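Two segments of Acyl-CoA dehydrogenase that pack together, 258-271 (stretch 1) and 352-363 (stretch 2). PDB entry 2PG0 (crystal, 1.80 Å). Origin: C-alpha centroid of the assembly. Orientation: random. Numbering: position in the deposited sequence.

Stretch 1, residues 258-271: TAAEVMFSLTKQYV
Stretch 2, residues 352-363: EYEIARRYRDIP

Two helices run nearly antiparallel here, at 151° between their N-to-C directions, with axes 10.6 Å apart at closest approach. Stretch 1 is helical throughout, phi/psi near -60/-45, easing to -69/-24 at Val 271; stretch 2 enters through Tyr 353 (-94/133) and then runs helically from about Ile 355. The register is set where Met 263 CA lies 6.8 Å from Ile 355 CA. No hydrogen bond crosses directly between the stretches; 468 Å² of mainly side-chain packing joins them.

Met 263 covers the most. Its CA-to-CB bond points sideways, but an m, t, m chain brings its end nearer the partner: CG lies 3.6 Å from Ile 355 CD1 and 3.6 Å from Arg 358 CB, while CE reaches 4.3 Å from Ile 362 CG1. A long, unbranched, flexible side chain suits a position that touches several neighbours. Ile 355 and Ile 362 both adopt t, p; the latter's CD1 also meets Ala 259 CB at 3.9 Å.

Leu 266, one turn after Val 262, points toward stretch 2 in the m, t rotamer. Its branched apolar end suits this place, packing CD1 4.0 Å from Ile 355 CD1, 3.7 Å from Glu 354 OE2 and 4.2 Å from Arg 358 CG.

Arg 358 (m, m, t) is buried, its charge partly compensated within its own stretch: NH2 and NE donate to OE2 of Glu 354 (t, t, chi3 -50°) at 2.8 and 2.9 Å, a salt bridge one turn back, with other partners elsewhere in the structure. Its guanidinium offers one face to Val 262 (t), whose CG1 sits 3.5 Å from Arg 358 CZ. The rule is to pair the charge in cis and pack the flat group in trans.

At the far end, Tyr 270 (t, chi2 79°) and Tyr 353 (m, chi2 70°) meet obliquely, Tyr 270 CE1 4.0 Å from Tyr 353 CE2, and one water bridges their hydroxyls, 3.0 Å from Tyr 270 OH and 2.9 Å from Tyr 353 OH.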

# COMPACT_ATOMS: atom_id res chain seq x y z
N THR A 258 13.58 -6.19 16.20
CA THR A 258 13.28 -7.21 17.22
C THR A 258 11.79 -7.27 17.58
O THR A 258 11.23 -8.37 17.72
CB THR A 258 14.10 -6.97 18.50
OG1 THR A 258 15.49 -6.91 18.15
CG2 THR A 258 13.90 -8.11 19.48
N ALA A 259 11.15 -6.11 17.71
CA ALA A 259 9.72 -6.04 18.02
C ALA A 259 8.89 -6.73 16.93
O ALA A 259 7.98 -7.50 17.24
CB ALA A 259 9.27 -4.59 18.19
N ALA A 260 9.23 -6.48 15.67
CA ALA A 260 8.57 -7.13 14.53
C ALA A 260 8.73 -8.66 14.59
O ALA A 260 7.76 -9.40 14.40
CB ALA A 260 9.14 -6.59 13.22
N GLU A 261 9.96 -9.11 14.85
CA GLU A 261 10.27 -10.54 14.98
C GLU A 261 9.46 -11.20 16.10
O GLU A 261 8.92 -12.30 15.93
CB GLU A 261 11.79 -10.74 15.18
CG GLU A 261 12.60 -10.54 13.90
CD GLU A 261 14.09 -10.26 14.12
OE1 GLU A 261 14.54 -10.14 15.28
OE2 GLU A 261 14.82 -10.14 13.12
N VAL A 262 9.37 -10.51 17.24
CA VAL A 262 8.56 -10.97 18.38
C VAL A 262 7.08 -11.06 18.01
O VAL A 262 6.42 -12.07 18.28
CB VAL A 262 8.74 -10.05 19.63
CG1 VAL A 262 7.71 -10.39 20.73
CG2 VAL A 262 10.16 -10.17 20.19
N MET A 263 6.56 -10.00 17.39
CA MET A 263 5.15 -9.96 17.02
C MET A 263 4.79 -11.03 15.98
O MET A 263 3.70 -11.62 16.04
CB MET A 263 4.75 -8.55 16.55
CG MET A 263 4.58 -7.58 17.73
SD MET A 263 3.98 -5.91 17.28
CE MET A 263 5.43 -5.27 16.44
N PHE A 264 5.70 -11.29 15.04
CA PHE A 264 5.51 -12.35 14.05
C PHE A 264 5.40 -13.71 14.74
O PHE A 264 4.50 -14.50 14.43
CB PHE A 264 6.65 -12.34 13.02
CG PHE A 264 6.57 -13.46 12.03
CD1 PHE A 264 5.76 -13.34 10.91
CD2 PHE A 264 7.29 -14.64 12.22
CE1 PHE A 264 5.68 -14.39 9.98
CE2 PHE A 264 7.22 -15.69 11.30
CZ PHE A 264 6.41 -15.56 10.18
N SER A 265 6.31 -13.97 15.67
CA SER A 265 6.32 -15.24 16.41
C SER A 265 5.01 -15.43 17.19
O SER A 265 4.43 -16.52 17.17
CB SER A 265 7.53 -15.32 17.34
OG SER A 265 7.52 -16.57 18.03
N LEU A 266 4.55 -14.38 17.85
CA LEU A 266 3.25 -14.41 18.53
C LEU A 266 2.10 -14.79 17.60
O LEU A 266 1.26 -15.62 17.96
CB LEU A 266 2.95 -13.04 19.16
CG LEU A 266 3.71 -12.70 20.44
CD1 LEU A 266 3.39 -11.25 20.79
CD2 LEU A 266 3.31 -13.63 21.57
N THR A 267 2.08 -14.18 16.42
CA THR A 267 0.98 -14.37 15.47
C THR A 267 1.02 -15.78 14.87
O THR A 267 -0.01 -16.45 14.79
CB THR A 267 1.04 -13.33 14.33
OG1 THR A 267 1.06 -12.02 14.91
CG2 THR A 267 -0.17 -13.45 13.42
N LYS A 268 2.21 -16.21 14.48
CA LYS A 268 2.37 -17.53 13.87
C LYS A 268 1.90 -18.61 14.84
O LYS A 268 1.13 -19.50 14.46
CB LYS A 268 3.82 -17.77 13.47
CG LYS A 268 4.05 -19.10 12.75
CD LYS A 268 5.42 -19.14 12.08
CE LYS A 268 6.55 -19.17 13.11
NZ LYS A 268 7.89 -18.84 12.50
N GLN A 269 2.35 -18.50 16.09
CA GLN A 269 1.97 -19.47 17.12
C GLN A 269 0.47 -19.44 17.38
O GLN A 269 -0.15 -20.50 17.52
CB GLN A 269 2.78 -19.26 18.40
CG GLN A 269 4.25 -19.73 18.27
CD GLN A 269 4.40 -21.07 17.52
OE1 GLN A 269 3.82 -22.09 17.92
NE2 GLN A 269 5.17 -21.06 16.43
N TYR A 270 -0.12 -18.25 17.41
CA TYR A 270 -1.56 -18.14 17.64
C TYR A 270 -2.39 -18.82 16.55
O TYR A 270 -3.26 -19.63 16.85
CB TYR A 270 -2.01 -16.69 17.83
CG TYR A 270 -3.48 -16.63 18.20
CD1 TYR A 270 -3.89 -16.89 19.51
CD2 TYR A 270 -4.46 -16.34 17.24
CE1 TYR A 270 -5.24 -16.85 19.86
CE2 TYR A 270 -5.82 -16.30 17.58
CZ TYR A 270 -6.19 -16.56 18.90
OH TYR A 270 -7.52 -16.54 19.27
N VAL A 271 -2.13 -18.48 15.29
CA VAL A 271 -2.93 -19.00 14.18
C VAL A 271 -2.72 -20.51 13.96
O VAL A 271 -3.60 -21.19 13.44
CB VAL A 271 -2.75 -18.19 12.85
CG1 VAL A 271 -3.23 -16.75 13.04
CG2 VAL A 271 -1.30 -18.24 12.35
N GLU A 352 -5.10 -8.85 28.17
CA GLU A 352 -4.59 -10.13 28.66
C GLU A 352 -3.69 -10.84 27.64
O GLU A 352 -2.89 -11.69 28.01
CB GLU A 352 -5.73 -11.05 29.10
CG GLU A 352 -6.38 -10.63 30.42
CD GLU A 352 -7.64 -11.42 30.73
OE1 GLU A 352 -7.54 -12.65 30.95
OE2 GLU A 352 -8.75 -10.81 30.73
N TYR A 353 -3.83 -10.49 26.36
CA TYR A 353 -2.94 -11.01 25.32
C TYR A 353 -1.77 -10.06 25.07
O TYR A 353 -1.97 -8.85 24.92
CB TYR A 353 -3.71 -11.29 24.02
CG TYR A 353 -4.50 -12.59 24.06
CD1 TYR A 353 -5.63 -12.71 24.86
CD2 TYR A 353 -4.11 -13.69 23.29
CE1 TYR A 353 -6.36 -13.89 24.90
CE2 TYR A 353 -4.83 -14.88 23.33
CZ TYR A 353 -5.95 -14.97 24.14
OH TYR A 353 -6.68 -16.14 24.19
N GLU A 354 -0.56 -10.62 25.02
CA GLU A 354 0.67 -9.82 24.87
C GLU A 354 0.69 -8.93 23.63
O GLU A 354 1.24 -7.83 23.66
CB GLU A 354 1.88 -10.75 24.86
CG GLU A 354 3.21 -10.04 24.90
CD GLU A 354 4.38 -11.00 24.81
OE1 GLU A 354 4.40 -11.99 25.58
OE2 GLU A 354 5.26 -10.77 23.98
N ILE A 355 0.09 -9.41 22.54
CA ILE A 355 0.05 -8.63 21.29
C ILE A 355 -0.57 -7.24 21.45
O ILE A 355 -0.15 -6.31 20.76
CB ILE A 355 -0.59 -9.41 20.10
CG1 ILE A 355 -0.24 -8.74 18.76
CG2 ILE A 355 -2.10 -9.56 20.25
CD1 ILE A 355 1.28 -8.66 18.51
N ALA A 356 -1.54 -7.09 22.35
CA ALA A 356 -2.18 -5.79 22.58
C ALA A 356 -1.14 -4.74 22.99
O ALA A 356 -1.10 -3.63 22.44
CB ALA A 356 -3.28 -5.91 23.64
N ARG A 357 -0.30 -5.12 23.95
CA ARG A 357 0.76 -4.25 24.46
C ARG A 357 1.82 -3.96 23.40
O ARG A 357 2.25 -2.81 23.24
CB ARG A 357 1.39 -4.93 25.66
CG ARG A 357 2.46 -4.19 26.36
CD ARG A 357 3.23 -5.25 27.13
NE ARG A 357 4.44 -5.54 26.42
CZ ARG A 357 5.22 -6.61 26.58
NH1 ARG A 357 4.92 -7.60 27.44
NH2 ARG A 357 6.31 -6.66 25.86
N ARG A 358 2.24 -5.00 22.67
CA ARG A 358 3.21 -4.84 21.58
C ARG A 358 2.67 -3.84 20.55
O ARG A 358 3.42 -2.98 20.08
CB ARG A 358 3.51 -6.19 20.92
CG ARG A 358 4.04 -7.27 21.88
CD ARG A 358 5.52 -7.14 22.11
NE ARG A 358 6.05 -8.22 22.96
CZ ARG A 358 7.28 -8.25 23.45
NH1 ARG A 358 8.15 -7.27 23.20
NH2 ARG A 358 7.65 -9.28 24.22
N TYR A 359 1.38 -3.96 20.23
CA TYR A 359 0.71 -3.06 19.28
C TYR A 359 0.73 -1.60 19.75
O TYR A 359 1.03 -0.70 18.96
CB TYR A 359 -0.73 -3.53 19.02
CG TYR A 359 -1.54 -2.62 18.13
CD1 TYR A 359 -1.67 -2.89 16.76
CD2 TYR A 359 -2.21 -1.51 18.65
CE1 TYR A 359 -2.42 -2.06 15.93
CE2 TYR A 359 -2.97 -0.68 17.83
CZ TYR A 359 -3.07 -0.96 16.47
OH TYR A 359 -3.82 -0.15 15.65
N ARG A 360 0.41 -1.37 21.02
CA ARG A 360 0.42 -0.01 21.59
C ARG A 360 1.83 0.57 21.67
O ARG A 360 1.99 1.79 21.60
CB ARG A 360 -0.23 0.01 22.97
CG ARG A 360 -1.76 -0.14 22.97
CD ARG A 360 -2.37 0.09 24.34
NE ARG A 360 -2.04 -1.00 25.26
CZ ARG A 360 -1.04 -0.98 26.13
NH1 ARG A 360 -0.24 0.09 26.22
NH2 ARG A 360 -0.82 -2.03 26.92
N ASP A 361 2.83 -0.29 21.82
CA ASP A 361 4.21 0.14 22.03
C ASP A 361 4.92 0.58 20.74
O ASP A 361 5.75 1.49 20.76
CB ASP A 361 5.03 -0.97 22.72
CG ASP A 361 4.71 -1.11 24.22
OD1 ASP A 361 3.88 -0.32 24.72
OD2 ASP A 361 5.30 -2.00 24.89
N ILE A 362 4.57 -0.06 19.63
CA ILE A 362 5.34 0.13 18.40
C ILE A 362 5.25 1.50 17.69
O ILE A 362 6.27 1.96 17.18
CB ILE A 362 5.12 -1.04 17.38
CG1 ILE A 362 6.21 -1.04 16.29
CG2 ILE A 362 3.69 -1.05 16.80
CD1 ILE A 362 7.62 -1.30 16.85
N PRO A 363 4.07 2.15 17.66
CA PRO A 363 3.97 3.25 16.68
C PRO A 363 4.83 4.48 16.98
O PRO A 363 5.18 5.24 16.06
CB PRO A 363 2.47 3.59 16.68
CG PRO A 363 1.97 3.14 17.99
CD PRO A 363 2.82 1.98 18.42
O HOH W 1 -8.11 -17.50 22.03